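Putative decarboxylase involved in desferrioxamine biosynthesis (Erwinia amylovora, PDB 5O5C) probably decarboxylates lysine with the help of pyridoxal 5'-phosphate, as part of the biosynthesis of the siderophore desferrioxamine E. Local coordinates at residues T211-H216 / V236-R241; V266-G271 / D279-I284; T273-I278 / T434-Y439; E252-L257 / K289-W294. All coordinates share one frame; numbering follows the deposited sequence.

Interaction 1. Residues T211-H216 / V236-R241; sequences TSKLSH and VDYDER. With PLP (pyridoxal-5'-phosphate), chain H.
This contact lies at one edge of the mixed seven-stranded sheet of the type I PLP fold. Strand 207-212 pairs in parallel with an outermost strand, 233-236. Val236 N donates to Thr211 O at 2.7 Å, and Val236 O receives Lys213 N at 3.1 Å. The second bond is nearly straight (165°), but its donor lies above the carbonyl plane. Ser212 and Val236 form the bridge, and their side chains diverge.

After Ser212 the chain leaves the sheet in a type I turn to Ser215. Ser212 O accepts both the backbone N and the OG of Ser215. The turn brings Leu214 to Tyr238. The tyrosine has its CG in the crowded position between backbone N and carbonyl carbon (chi1 49°). Leu214 CD1 sits over one ring face, 4.1 Å from the centroid, in a CH-pi contact. Lys213 CB meets the ring edge. Lys213 NZ and Asp237 OD1 stay 4.5 Å apart, too far for a salt bridge.

Beyond the turn, His216 covers the cofactor. Its CG is anti to the backbone N (chi1 -172°), which carries the imidazole over the pyridine ring. CB lies near PLP N1 and C2. CG and ND1 follow over C5 and C6. CE1 approaches C5A, and NE2 lies 3.4 Å from C4A. Ser218 OG bonds ND1 and probably helps to fix the ring's rotation. PLP C5 stands 3.4 Å above the centre of the imidazole face, and His216 CD2 comes closest to the cofactor, 3.2 Å from C4.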
# COMPACT_ATOMS: atom_id res chain seq x y z
N THR B 211 22.85 -11.48 1.29
CA THR B 211 21.80 -11.83 2.24
C THR B 211 21.89 -13.26 2.63
O THR B 211 22.45 -14.08 1.89
CB THR B 211 20.37 -11.70 1.67
OG1 THR B 211 20.24 -12.42 0.45
CG2 THR B 211 20.03 -10.34 1.44
N SER B 212 21.29 -13.58 3.76
CA SER B 212 21.16 -14.97 4.20
C SER B 212 20.25 -15.74 3.24
O SER B 212 19.26 -15.22 2.74
CB SER B 212 20.58 -15.01 5.63
OG SER B 212 20.58 -16.31 6.17
N LYS B 213 20.59 -16.99 2.97
CA LYS B 213 19.67 -17.92 2.28
C LYS B 213 18.28 -17.99 2.94
O LYS B 213 17.34 -18.33 2.27
CB LYS B 213 20.28 -19.33 2.25
CG LYS B 213 21.47 -19.49 1.35
CD LYS B 213 22.20 -20.82 1.59
CE LYS B 213 23.20 -21.06 0.46
NZ LYS B 213 23.89 -22.37 0.53
N LEU B 214 18.15 -17.65 4.23
CA LEU B 214 16.86 -17.57 4.91
C LEU B 214 16.22 -16.19 4.98
O LEU B 214 15.27 -15.99 5.79
CB LEU B 214 16.98 -18.14 6.33
CG LEU B 214 17.58 -19.54 6.46
CD1 LEU B 214 17.74 -19.91 7.92
CD2 LEU B 214 16.70 -20.58 5.81
N SER B 215 16.75 -15.25 4.19
CA SER B 215 16.20 -13.91 3.95
C SER B 215 14.88 -14.01 3.31
O SER B 215 14.60 -14.94 2.58
CB SER B 215 17.03 -13.12 2.92
OG SER B 215 18.35 -13.00 3.34
N HIS B 216 14.07 -12.97 3.49
CA HIS B 216 12.77 -12.93 2.83
C HIS B 216 12.97 -12.69 1.30
O HIS B 216 13.87 -11.97 0.90
CB HIS B 216 11.93 -11.83 3.45
CG HIS B 216 10.51 -11.83 2.97
ND1 HIS B 216 10.09 -11.06 1.90
CD2 HIS B 216 9.42 -12.51 3.39
CE1 HIS B 216 8.81 -11.31 1.66
NE2 HIS B 216 8.38 -12.16 2.57
N VAL B 236 24.16 -16.14 1.44
CA VAL B 236 25.19 -16.47 2.39
C VAL B 236 24.67 -17.56 3.33
O VAL B 236 23.55 -17.47 3.86
CB VAL B 236 25.53 -15.20 3.22
CG1 VAL B 236 26.64 -15.49 4.23
CG2 VAL B 236 25.89 -14.04 2.27
N ASP B 237 25.52 -18.56 3.56
CA ASP B 237 25.12 -19.74 4.33
C ASP B 237 24.72 -19.30 5.72
O ASP B 237 25.10 -18.23 6.18
CB ASP B 237 26.28 -20.76 4.40
CG ASP B 237 25.83 -22.14 4.83
OD1 ASP B 237 24.61 -22.40 4.96
OD2 ASP B 237 26.72 -22.99 5.03
N TYR B 238 23.91 -20.09 6.36
CA TYR B 238 23.51 -19.86 7.74
C TYR B 238 24.20 -20.83 8.71
O TYR B 238 24.68 -21.89 8.30
CB TYR B 238 22.00 -19.93 7.88
CG TYR B 238 21.38 -21.14 7.25
CD1 TYR B 238 21.03 -21.12 5.92
CD2 TYR B 238 21.15 -22.31 7.97
CE1 TYR B 238 20.46 -22.20 5.32
CE2 TYR B 238 20.58 -23.41 7.37
CZ TYR B 238 20.25 -23.34 6.02
OH TYR B 238 19.65 -24.36 5.34
N ASP B 239 24.25 -20.41 9.97
CA ASP B 239 24.62 -21.19 11.17
C ASP B 239 23.82 -22.43 11.40
O ASP B 239 22.77 -22.59 10.86
CB ASP B 239 24.32 -20.35 12.48
CG ASP B 239 25.38 -19.38 12.80
OD1 ASP B 239 26.39 -19.38 12.09
OD2 ASP B 239 25.20 -18.62 13.77
N GLU B 240 24.29 -23.21 12.36
CA GLU B 240 23.54 -24.30 12.99
C GLU B 240 22.37 -23.79 13.87
O GLU B 240 21.49 -24.57 14.18
CB GLU B 240 24.47 -25.18 13.84
CG GLU B 240 25.55 -25.97 13.10
CD GLU B 240 26.74 -25.18 12.59
OE1 GLU B 240 27.00 -24.05 13.07
OE2 GLU B 240 27.46 -25.69 11.68
N ARG B 241 22.40 -22.52 14.29
CA ARG B 241 21.18 -21.81 14.77
C ARG B 241 20.43 -20.94 13.73
O ARG B 241 19.66 -20.01 14.08
CB ARG B 241 21.53 -20.97 16.00
CG ARG B 241 21.90 -21.84 17.19
CD ARG B 241 22.52 -21.02 18.30
NE ARG B 241 21.46 -20.36 19.03
CZ ARG B 241 21.61 -19.42 19.96
NH1 ARG B 241 22.80 -18.93 20.29
NH2 ARG B 241 20.51 -18.95 20.55
N1 PLP H . 10.76 -9.22 5.65
C2 PLP H . 10.54 -10.22 6.53
C2A PLP H . 11.60 -10.62 7.50
C3 PLP H . 9.23 -10.89 6.52
O3 PLP H . 8.95 -11.92 7.39
C4 PLP H . 8.24 -10.39 5.54
C4A PLP H . 6.92 -11.03 5.39
C5 PLP H . 8.60 -9.29 4.63
C6 PLP H . 9.88 -8.78 4.73
C5A PLP H . 7.60 -8.79 3.62
O4P PLP H . 6.62 -8.10 4.41
P PLP H . 5.19 -7.54 3.92
O1P PLP H . 4.35 -8.77 3.73
O2P PLP H . 4.70 -6.74 5.09
O3P PLP H . 5.34 -6.75 2.67

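Interaction 2. Residues V266-G271 / D279-I284; sequences VVATSG and DPLGAI
Strand 262-269 and helix 281-290 are the first two elements of a beta-alpha-beta unit that ends in strand 294-299. Two hydrogen bonds between Thr269 and Asp279 tie the C-terminal end of the strand to the start of the helix. Asp279 N donates to Thr269 O at 2.9 Å in an almost straight line (177°). In return, Thr269 N donates to Asp279 OD2, also at 2.9 Å, meeting the oxygen from above the carboxylate plane. With CG beside its own backbone N (chi1 -64°), the aspartate lies alongside Thr269, and the two side chains point the same way.

The next shell is a bridging water. It donates to Val267 O and to Asp279 OD2 and accepts from Thr269 OG1. OD2 is thus gripped by a backbone N-H and a water. The other carboxylate oxygen, OD1, accepts Met244 N, so both ends of the group are fixed. These donors would probably favour the ionised form.

The apolar face lies beside these polar bonds. Ala268 CB touches both Leu281 CD2, at 3.8 Å, and Ile284 CD1. Pro280 takes the N-cap position just before the helix.

Further out, backbone bonds join Val266 and Ala268 to strand 294-299. Past the strand, Ser270 centres an inverse gamma turn and makes a weak bond from OG to Asp298 O. The turn leads to Gly271, which touches PLP. At the far end of the contact, the side chains of Val266 and Ile284 cross obliquely, and Val266 CG1 lies 3.5 Å from Ile284 CG2.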
# COMPACT_ATOMS: atom_id res chain seq x y z
N VAL B 266 24.78 -5.35 2.43
CA VAL B 266 24.35 -6.52 3.17
C VAL B 266 22.94 -6.37 3.78
O VAL B 266 22.66 -5.44 4.51
CB VAL B 266 25.32 -6.87 4.32
CG1 VAL B 266 24.85 -8.15 5.00
CG2 VAL B 266 26.75 -7.08 3.82
N VAL B 267 22.07 -7.33 3.50
CA VAL B 267 20.83 -7.42 4.24
C VAL B 267 20.97 -8.40 5.37
O VAL B 267 21.21 -9.60 5.14
CB VAL B 267 19.63 -7.77 3.36
CG1 VAL B 267 18.40 -8.04 4.21
CG2 VAL B 267 19.41 -6.69 2.33
N ALA B 268 20.79 -7.86 6.58
CA ALA B 268 20.73 -8.61 7.84
C ALA B 268 19.30 -8.68 8.29
O ALA B 268 18.65 -7.62 8.46
CB ALA B 268 21.53 -7.89 8.91
N THR B 269 18.84 -9.91 8.54
CA THR B 269 17.49 -10.20 8.95
C THR B 269 17.43 -10.50 10.46
O THR B 269 17.98 -11.52 10.96
CB THR B 269 16.93 -11.32 8.06
OG1 THR B 269 17.07 -10.88 6.72
CG2 THR B 269 15.48 -11.60 8.36
N SER B 270 16.78 -9.58 11.19
CA SER B 270 16.65 -9.67 12.63
C SER B 270 15.32 -10.34 12.93
O SER B 270 14.41 -9.73 13.52
CB SER B 270 16.80 -8.29 13.29
OG SER B 270 15.87 -7.31 12.78
N GLY B 271 15.22 -11.60 12.49
CA GLY B 271 13.98 -12.38 12.56
C GLY B 271 13.62 -12.93 11.21
O GLY B 271 12.82 -12.31 10.47
N ASP B 279 20.08 -12.62 12.62
CA ASP B 279 21.46 -12.52 12.13
C ASP B 279 22.32 -11.67 13.14
O ASP B 279 21.77 -10.91 13.96
CB ASP B 279 21.51 -11.94 10.69
CG ASP B 279 20.82 -12.84 9.61
OD1 ASP B 279 20.59 -14.04 9.82
OD2 ASP B 279 20.49 -12.32 8.52
N PRO B 280 23.65 -11.85 13.15
CA PRO B 280 24.56 -11.15 14.14
C PRO B 280 24.79 -9.74 13.69
O PRO B 280 25.58 -9.49 12.75
CB PRO B 280 25.88 -11.95 14.08
CG PRO B 280 25.74 -12.88 12.97
CD PRO B 280 24.34 -12.95 12.43
N LEU B 281 24.09 -8.80 14.30
CA LEU B 281 24.02 -7.45 13.74
C LEU B 281 25.33 -6.73 13.85
O LEU B 281 25.83 -6.15 12.86
CB LEU B 281 22.88 -6.68 14.39
CG LEU B 281 21.48 -7.29 14.11
CD1 LEU B 281 20.39 -6.44 14.77
CD2 LEU B 281 21.22 -7.41 12.62
N GLY B 282 25.91 -6.79 15.06
CA GLY B 282 27.21 -6.21 15.33
C GLY B 282 28.31 -6.64 14.38
O GLY B 282 28.96 -5.81 13.79
N ALA B 283 28.49 -7.93 14.20
CA ALA B 283 29.50 -8.43 13.28
C ALA B 283 29.28 -7.99 11.81
O ALA B 283 30.19 -7.52 11.14
CB ALA B 283 29.57 -9.91 13.39
N ILE B 284 28.04 -8.11 11.34
CA ILE B 284 27.71 -7.66 10.01
C ILE B 284 28.03 -6.18 9.79
O ILE B 284 28.45 -5.82 8.71
CB ILE B 284 26.25 -8.00 9.64
CG1 ILE B 284 26.09 -9.52 9.59
CG2 ILE B 284 25.91 -7.45 8.27
CD1 ILE B 284 24.68 -10.04 9.51
O HOH W 1 19.69 -11.80 5.84

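Interaction 3. Residues T273-I278 / T434-Y439; sequences TDFGSI and TQIFRY. With PLP (pyridoxal-5'-phosphate), chain H.
The tight part of this contact is the meeting of Phe275 and Ile436. The two side chains cross at about a right angle. Ile436 CG1 lies over the centre of the ring, 4.0 Å from the centroid and 12° off its normal, in a CH-pi contact. Its CB is 3.9 Å from Phe275 CE2, and CG2 reaches toward CZ. Phe275 leaves its backbone away from the strand, yet CG beside the backbone N (chi1 -76°) lets the far rim of the ring meet Ile436. Tyr242 stacks on the same phenyl ring and His428 meets it edge-to-face, so the aromatic group is well enclosed. Next to it, Thr434 CG2 lies 3.5 Å from Gly276 N. Gly276 turns the chain there with a positive phi of 68°.

The other side is looser and partly exposed. The Asp274 side chain touches Ile436 CD1 through CB, at 4.3 Å, and its OD1 has a long, weak ion pair with Lys481 NZ. Thr273 points away from the strand, and its OG1 and PLP O3 share a hydrogen bond of 2.7 Å, in which either could be the donor. The loop thus joins two parts of a type I PLP enzyme: the cofactor site of the large domain and the antiparallel sheet of the C-terminal domain.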
# COMPACT_ATOMS: atom_id res chain seq x y z
N THR B 273 11.78 -15.15 8.51
CA THR B 273 10.36 -15.50 8.41
C THR B 273 10.04 -16.92 8.89
O THR B 273 9.07 -17.11 9.58
CB THR B 273 9.89 -15.38 6.97
OG1 THR B 273 10.28 -14.07 6.49
CG2 THR B 273 8.43 -15.63 6.79
N ASP B 274 10.86 -17.90 8.52
CA ASP B 274 10.64 -19.27 8.93
C ASP B 274 11.12 -19.63 10.34
O ASP B 274 10.39 -20.27 11.04
CB ASP B 274 11.25 -20.24 7.92
CG ASP B 274 10.45 -20.31 6.59
OD1 ASP B 274 9.26 -20.10 6.57
OD2 ASP B 274 11.02 -20.65 5.53
N PHE B 275 12.36 -19.27 10.69
CA PHE B 275 13.07 -19.70 11.93
C PHE B 275 13.00 -18.67 13.05
O PHE B 275 13.19 -19.00 14.26
CB PHE B 275 14.56 -20.01 11.61
CG PHE B 275 14.75 -21.33 10.91
CD1 PHE B 275 14.67 -21.42 9.50
CD2 PHE B 275 14.89 -22.51 11.65
CE1 PHE B 275 14.76 -22.63 8.86
CE2 PHE B 275 14.98 -23.73 11.01
CZ PHE B 275 14.89 -23.79 9.61
N GLY B 276 12.68 -17.42 12.69
CA GLY B 276 12.68 -16.34 13.69
C GLY B 276 14.07 -16.02 14.18
O GLY B 276 14.25 -15.51 15.30
N SER B 277 15.06 -16.36 13.37
CA SER B 277 16.44 -16.31 13.75
C SER B 277 16.91 -14.87 13.49
O SER B 277 16.41 -14.20 12.61
CB SER B 277 17.22 -17.40 13.00
OG SER B 277 17.15 -17.30 11.54
N ILE B 278 17.88 -14.42 14.28
CA ILE B 278 18.36 -13.05 14.28
C ILE B 278 19.79 -13.17 13.81
O ILE B 278 20.59 -13.80 14.51
CB ILE B 278 18.27 -12.44 15.70
CG1 ILE B 278 16.80 -12.14 16.07
CG2 ILE B 278 19.08 -11.16 15.80
CD1 ILE B 278 16.47 -12.13 17.55
N THR B 434 8.55 -18.63 16.45
CA THR B 434 8.36 -19.61 15.39
C THR B 434 9.12 -20.91 15.73
O THR B 434 10.18 -20.86 16.33
CB THR B 434 8.85 -18.98 14.09
OG1 THR B 434 7.84 -19.07 13.09
CG2 THR B 434 10.08 -19.57 13.62
N GLN B 435 8.56 -22.06 15.34
CA GLN B 435 9.19 -23.36 15.53
C GLN B 435 9.07 -24.19 14.25
O GLN B 435 7.98 -24.43 13.78
CB GLN B 435 8.51 -24.05 16.72
CG GLN B 435 9.14 -25.36 17.18
CD GLN B 435 10.58 -25.26 17.65
OE1 GLN B 435 10.85 -24.56 18.58
NE2 GLN B 435 11.50 -26.00 17.02
N ILE B 436 10.21 -24.61 13.66
CA ILE B 436 10.25 -25.45 12.50
C ILE B 436 10.50 -26.90 12.94
O ILE B 436 11.49 -27.20 13.61
CB ILE B 436 11.33 -24.98 11.48
CG1 ILE B 436 11.04 -23.56 10.97
CG2 ILE B 436 11.38 -25.91 10.28
CD1 ILE B 436 9.64 -23.35 10.43
N PHE B 437 9.60 -27.79 12.54
CA PHE B 437 9.67 -29.16 12.95
C PHE B 437 9.05 -30.06 11.89
O PHE B 437 8.41 -29.56 10.96
CB PHE B 437 8.94 -29.33 14.28
CG PHE B 437 7.47 -29.03 14.23
CD1 PHE B 437 6.99 -27.72 14.34
CD2 PHE B 437 6.54 -30.08 14.13
CE1 PHE B 437 5.63 -27.46 14.32
CE2 PHE B 437 5.18 -29.82 14.09
CZ PHE B 437 4.71 -28.51 14.18
N ARG B 438 9.26 -31.37 12.02
CA ARG B 438 8.55 -32.33 11.19
C ARG B 438 8.24 -33.64 11.88
O ARG B 438 8.88 -34.03 12.85
CB ARG B 438 9.23 -32.59 9.86
CG ARG B 438 10.58 -33.25 9.94
CD ARG B 438 11.13 -33.63 8.57
NE ARG B 438 12.34 -34.40 8.75
CZ ARG B 438 13.19 -34.78 7.80
NH1 ARG B 438 13.01 -34.47 6.53
NH2 ARG B 438 14.26 -35.48 8.17
N TYR B 439 7.26 -34.32 11.31
CA TYR B 439 6.90 -35.61 11.75
C TYR B 439 7.79 -36.65 11.06
O TYR B 439 7.77 -36.80 9.87
CB TYR B 439 5.42 -35.84 11.47
CG TYR B 439 4.92 -37.17 11.96
CD1 TYR B 439 4.73 -37.40 13.32
CD2 TYR B 439 4.64 -38.19 11.06
CE1 TYR B 439 4.29 -38.63 13.78
CE2 TYR B 439 4.20 -39.42 11.50
CZ TYR B 439 4.02 -39.63 12.87
OH TYR B 439 3.57 -40.84 13.30
N1 PLP H . 10.76 -9.22 5.65
C2 PLP H . 10.54 -10.22 6.53
C2A PLP H . 11.60 -10.62 7.50
C3 PLP H . 9.23 -10.89 6.52
O3 PLP H . 8.95 -11.92 7.39
C4 PLP H . 8.24 -10.39 5.54
C4A PLP H . 6.92 -11.03 5.39
C5 PLP H . 8.60 -9.29 4.63
C6 PLP H . 9.88 -8.78 4.73
C5A PLP H . 7.60 -8.79 3.62
O4P PLP H . 6.62 -8.10 4.41
P PLP H . 5.19 -7.54 3.92
O1P PLP H . 4.35 -8.77 3.73
O2P PLP H . 4.70 -6.74 5.09
O3P PLP H . 5.34 -6.75 2.67

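Interaction 4. Residues E252-L257 / K289-W294; sequences EVQRCL and KHHGMW
Val253 O takes one helix bond, from Leu257 N at 2.9 Å, the shortest of the backbone bonds within either segment. The other helix ends here in a Schellman motif. Gly292, with positive phi (58°), is its C-prime residue. Gly292 N bonds to Lys289 O at 3.1 Å, and Met293 N bonds to Cys288 O. The motif turns the chain from helix 281-290 toward strand 294-299.

Between helix 246-258 and this turn the contact is made by side chains alone, without hydrogen bonds. His291 carries most of it. Its CB points toward the helix, with CG anti to the carbonyl carbon (chi1 -70°). Val253 reaches it tip to tip. CG1 stands over the centre of one ring face, 3.6 Å from the centroid, in a CH-pi contact.

Gln254 comes from another direction. Its chain bends at chi2 and brings NE2 to the ring edge, 3.5 Å from His291 NE2. The amide and ring planes are 47° apart. Leu257 CD1 approaches obliquely, 3.9 Å from His291 CE1.

Deeper in, Phe210 and Leu287 pack on both Val253 and Met293. This part is buried, whereas Leu257 is exposed. The site is remote from the cofactor and joins two helices that lie over the large sheet. Met293 bends at chi3 and sets its CE 4.0 Å from Val253 CG2.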
# COMPACT_ATOMS: atom_id res chain seq x y z
N GLU B 252 32.30 -14.69 1.16
CA GLU B 252 31.54 -14.23 -0.03
C GLU B 252 31.99 -12.90 -0.55
O GLU B 252 32.07 -12.71 -1.75
CB GLU B 252 30.04 -14.21 0.22
CG GLU B 252 29.31 -15.32 -0.50
CD GLU B 252 29.36 -16.63 0.21
OE1 GLU B 252 29.75 -16.60 1.40
OE2 GLU B 252 28.97 -17.65 -0.40
N VAL B 253 32.26 -11.96 0.35
CA VAL B 253 32.71 -10.64 -0.03
C VAL B 253 34.06 -10.71 -0.75
O VAL B 253 34.26 -10.00 -1.74
CB VAL B 253 32.76 -9.69 1.18
CG1 VAL B 253 33.50 -8.41 0.84
CG2 VAL B 253 31.35 -9.37 1.67
N GLN B 254 34.96 -11.58 -0.25
CA GLN B 254 36.31 -11.78 -0.79
C GLN B 254 36.30 -12.54 -2.14
O GLN B 254 37.09 -12.20 -3.04
CB GLN B 254 37.19 -12.58 0.19
CG GLN B 254 37.38 -12.01 1.58
CD GLN B 254 37.86 -10.57 1.59
OE1 GLN B 254 38.88 -10.25 0.99
NE2 GLN B 254 37.11 -9.70 2.28
N ARG B 255 35.45 -13.56 -2.26
CA ARG B 255 35.27 -14.24 -3.57
C ARG B 255 34.72 -13.27 -4.60
O ARG B 255 35.08 -13.31 -5.76
CB ARG B 255 34.33 -15.44 -3.50
CG ARG B 255 35.04 -16.76 -3.29
CD ARG B 255 34.07 -17.85 -2.87
NE ARG B 255 34.69 -18.87 -2.02
CZ ARG B 255 34.07 -19.95 -1.53
NH1 ARG B 255 32.78 -20.19 -1.80
NH2 ARG B 255 34.74 -20.80 -0.77
N CYS B 256 33.80 -12.43 -4.14
CA CYS B 256 33.22 -11.41 -4.98
C CYS B 256 34.30 -10.41 -5.42
O CYS B 256 34.38 -10.04 -6.61
CB CYS B 256 32.04 -10.77 -4.22
SG CYS B 256 31.44 -9.20 -4.81
N LEU B 257 35.19 -10.02 -4.50
CA LEU B 257 36.28 -9.09 -4.86
C LEU B 257 37.35 -9.70 -5.79
O LEU B 257 38.05 -8.95 -6.49
CB LEU B 257 36.96 -8.50 -3.61
CG LEU B 257 36.25 -7.43 -2.76
CD1 LEU B 257 37.05 -7.22 -1.48
CD2 LEU B 257 36.03 -6.09 -3.48
N LYS B 289 31.11 -1.61 7.37
CA LYS B 289 31.89 -0.38 7.42
C LYS B 289 33.29 -0.57 6.79
O LYS B 289 33.76 0.27 6.00
CB LYS B 289 31.97 0.12 8.85
CG LYS B 289 30.61 0.53 9.40
CD LYS B 289 30.65 1.34 10.68
CE LYS B 289 29.32 2.05 10.91
NZ LYS B 289 29.04 3.21 10.00
N HIS B 290 33.93 -1.70 7.10
CA HIS B 290 35.22 -2.03 6.53
C HIS B 290 35.20 -1.99 5.00
O HIS B 290 36.16 -1.55 4.40
CB HIS B 290 35.74 -3.38 7.03
CG HIS B 290 37.18 -3.62 6.72
ND1 HIS B 290 37.71 -4.88 6.56
CD2 HIS B 290 38.20 -2.76 6.51
CE1 HIS B 290 39.00 -4.79 6.30
NE2 HIS B 290 39.32 -3.51 6.24
N HIS B 291 34.10 -2.41 4.38
CA HIS B 291 34.03 -2.43 2.90
C HIS B 291 33.12 -1.33 2.34
O HIS B 291 32.64 -1.46 1.21
CB HIS B 291 33.49 -3.77 2.44
CG HIS B 291 34.42 -4.92 2.64
ND1 HIS B 291 35.41 -5.23 1.74
CD2 HIS B 291 34.46 -5.88 3.59
CE1 HIS B 291 36.04 -6.32 2.14
NE2 HIS B 291 35.46 -6.75 3.25
N GLY B 292 32.85 -0.29 3.12
CA GLY B 292 31.91 0.81 2.74
C GLY B 292 30.47 0.46 2.38
O GLY B 292 29.78 1.20 1.64
N MET B 293 30.00 -0.67 2.87
CA MET B 293 28.69 -1.20 2.43
C MET B 293 27.51 -0.67 3.22
O MET B 293 27.65 -0.32 4.36
CB MET B 293 28.67 -2.72 2.47
CG MET B 293 29.55 -3.32 1.40
SD MET B 293 29.18 -5.04 1.18
CE MET B 293 29.86 -5.79 2.66
N TRP B 294 26.34 -0.65 2.58
CA TRP B 294 25.10 -0.24 3.20
C TRP B 294 24.67 -1.43 4.07
O TRP B 294 24.69 -2.56 3.58
CB TRP B 294 24.05 0.05 2.13
CG TRP B 294 22.72 0.50 2.64
CD1 TRP B 294 21.75 -0.26 3.26
CD2 TRP B 294 22.22 1.82 2.61
NE1 TRP B 294 20.66 0.53 3.60
CE2 TRP B 294 20.93 1.81 3.19
CE3 TRP B 294 22.72 3.02 2.10
CZ2 TRP B 294 20.13 2.94 3.27
CZ3 TRP B 294 21.97 4.11 2.20
CH2 TRP B 294 20.67 4.08 2.79

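How the interactions relate
Interactions 2 and 3 are buried, whereas interactions 1 and 4 are each part core, part surface. Interactions 1 and 2 share the large sheet through neighbouring strands 207-212 and 262-269, and Thr211 CG2 packs on Val267 CB. The hydrogen bonds across interaction 1 are all backbone to backbone, while interaction 2 has one such bond and one to a side chain. Interactions 1 and 3 both reach PLP, and Leu214 touches Phe275. Interactions 2 and 4 use opposite ends of helix 281-290. The paired bonds of an aspartate mark its start, while a Schellman turn and mainly apolar contacts mark its finish. Interactions 3 and 4 lie farthest apart, about 29 Å between centres.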